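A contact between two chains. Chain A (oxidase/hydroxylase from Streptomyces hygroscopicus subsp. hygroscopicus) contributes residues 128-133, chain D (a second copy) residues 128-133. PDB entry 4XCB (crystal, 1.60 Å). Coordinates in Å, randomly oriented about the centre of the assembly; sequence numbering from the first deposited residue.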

# COMPACT_ATOMS: atom_id res chain seq x y z
N THR A 128 4.03 -2.18 7.54
CA THR A 128 3.14 -2.77 6.57
C THR A 128 2.46 -4.01 7.13
O THR A 128 2.57 -4.34 8.32
N TYR A 129 1.70 -4.66 6.26
CA TYR A 129 0.92 -5.84 6.59
C TYR A 129 0.94 -6.78 5.39
O TYR A 129 0.83 -6.34 4.24
N HIS A 130 1.06 -8.07 5.65
CA HIS A 130 1.12 -9.04 4.57
C HIS A 130 0.75 -10.43 5.09
O HIS A 130 1.33 -10.91 6.07
N ASP A 131 -0.22 -11.04 4.41
CA ASP A 131 -0.59 -12.43 4.64
C ASP A 131 -0.76 -12.77 6.12
O ASP A 131 -0.16 -13.73 6.61
N GLY A 132 -1.55 -11.98 6.82
CA GLY A 132 -1.90 -12.31 8.19
C GLY A 132 -0.95 -11.79 9.25
O GLY A 132 -1.14 -12.03 10.45
N LYS A 133 0.07 -11.06 8.83
CA LYS A 133 1.08 -10.61 9.78
C LYS A 133 1.35 -9.12 9.68
O LYS A 133 1.46 -8.58 8.58
N THR D 128 -5.54 -4.26 -5.69
CA THR D 128 -4.77 -4.51 -4.48
C THR D 128 -4.60 -6.00 -4.24
O THR D 128 -4.91 -6.82 -5.11
N TYR D 129 -4.07 -6.34 -3.07
CA TYR D 129 -3.76 -7.70 -2.71
C TYR D 129 -3.96 -7.81 -1.22
O TYR D 129 -3.58 -6.90 -0.47
N HIS D 130 -4.54 -8.92 -0.78
CA HIS D 130 -4.80 -9.11 0.63
C HIS D 130 -4.97 -10.57 0.96
O HIS D 130 -5.82 -11.24 0.37
N ASP D 131 -4.15 -11.03 1.90
CA ASP D 131 -4.27 -12.37 2.47
C ASP D 131 -4.36 -13.45 1.40
O ASP D 131 -5.29 -14.26 1.38
N GLY D 132 -3.39 -13.45 0.48
CA GLY D 132 -3.25 -14.53 -0.47
C GLY D 132 -4.10 -14.38 -1.72
O GLY D 132 -4.13 -15.28 -2.54
N LYS D 133 -4.79 -13.24 -1.85
CA LYS D 133 -5.67 -13.02 -2.99
C LYS D 133 -5.46 -11.67 -3.69
O LYS D 133 -5.28 -10.64 -3.03

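A single water sits between two copies of the same hairpin turn and accepts a hydrogen bond from each: A:Asp131 N lies 2.9 Å from its oxygen and D:Asp131 N 3.0 Å. The two amides thus share one acceptor where the backbones come closest, with A:Asp131 CA and D:Asp131 CA 4.3 Å apart.

Type I' turns run from A:His130 to A:Lys133 and from D:His130 to D:Lys133, and the side chains around them repeat nearly the same geometry in both copies. No CA-to-CB bond points straight at the partner; contact is made by side-chain ends. A:Tyr129 (chi1 169°, t) starts sideways, yet its OH donates to D:Asp131 OD1 at 2.7 Å; reciprocally, D:Tyr129 OH (chi1 168°, t) donates to A:Asp131 OD1 at 2.7 Å. Both aspartates are m (-73° and -74°), and D:Asp131 OD1 lies at the edge of the A:Tyr129 ring and A:Asp131 OD1 at the edge of the D:Tyr129 ring, each near the ring plane, as expected for an in-plane phenol bond.

The histidines, both t, point away at CB, but their rings return to the interface: A:Tyr129 CE1 is 3.5 Å from D:His130 CE1, and A:His130 CE1 is 3.6 Å from D:Tyr129 CE1. Centroid separations of 5.6 and 5.7 Å, with planes at 26° and 28°, indicate rim-to-rim packing. Both lysines point away and bond elsewhere in the structure.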

# COMPACT_ATOMS: atom_id res chain seq x y z
CB THR A 128 3.91 -3.07 5.26
OG1 THR A 128 3.02 -3.43 4.20
CG2 THR A 128 4.90 -4.18 5.47
CB TYR A 129 -0.54 -5.46 6.96
CG TYR A 129 -1.45 -6.65 7.05
CD1 TYR A 129 -2.13 -7.12 5.93
CD2 TYR A 129 -1.62 -7.33 8.24
CE1 TYR A 129 -2.95 -8.22 6.00
CE2 TYR A 129 -2.44 -8.42 8.33
CZ TYR A 129 -3.12 -8.86 7.21
OH TYR A 129 -3.93 -9.97 7.31
CB HIS A 130 2.53 -9.03 3.96
CG HIS A 130 2.72 -9.99 2.83
ND1 HIS A 130 2.07 -9.85 1.61
CD2 HIS A 130 3.49 -11.10 2.72
CE1 HIS A 130 2.46 -10.82 0.80
NE2 HIS A 130 3.32 -11.59 1.45
CB ASP A 131 0.44 -13.37 4.02
CG ASP A 131 0.35 -13.41 2.51
OD1 ASP A 131 -0.43 -12.63 1.93
OD2 ASP A 131 1.08 -14.22 1.92
CB LYS A 133 2.38 -11.38 9.56
CG LYS A 133 2.28 -12.85 9.93
CD LYS A 133 3.65 -13.50 9.96
CE LYS A 133 3.59 -14.95 10.39
NZ LYS A 133 2.78 -15.78 9.46
CB THR D 128 -5.45 -3.82 -3.26
OG1 THR D 128 -4.63 -3.98 -2.09
CG2 THR D 128 -6.84 -4.40 -3.00
CB TYR D 129 -2.31 -8.06 -3.07
CG TYR D 129 -1.84 -9.36 -2.45
CD1 TYR D 129 -1.28 -9.38 -1.17
CD2 TYR D 129 -1.98 -10.55 -3.12
CE1 TYR D 129 -0.86 -10.57 -0.60
CE2 TYR D 129 -1.57 -11.73 -2.56
CZ TYR D 129 -1.02 -11.73 -1.29
OH TYR D 129 -0.60 -12.91 -0.74
CB HIS D 130 -6.04 -8.32 1.04
CG HIS D 130 -6.39 -8.43 2.49
ND1 HIS D 130 -5.65 -7.85 3.49
CD2 HIS D 130 -7.44 -9.03 3.11
CE1 HIS D 130 -6.20 -8.11 4.66
NE2 HIS D 130 -7.30 -8.82 4.46
CB ASP D 131 -5.50 -12.44 3.40
CG ASP D 131 -5.28 -11.71 4.72
OD1 ASP D 131 -4.19 -11.12 4.89
OD2 ASP D 131 -6.19 -11.74 5.58
CB LYS D 133 -7.13 -13.13 -2.54
CG LYS D 133 -7.53 -14.51 -2.07
CD LYS D 133 -9.04 -14.56 -1.89
CE LYS D 133 -9.50 -15.97 -1.58
NZ LYS D 133 -8.97 -16.42 -0.27
O HOH W 1 -1.88 -9.34 2.78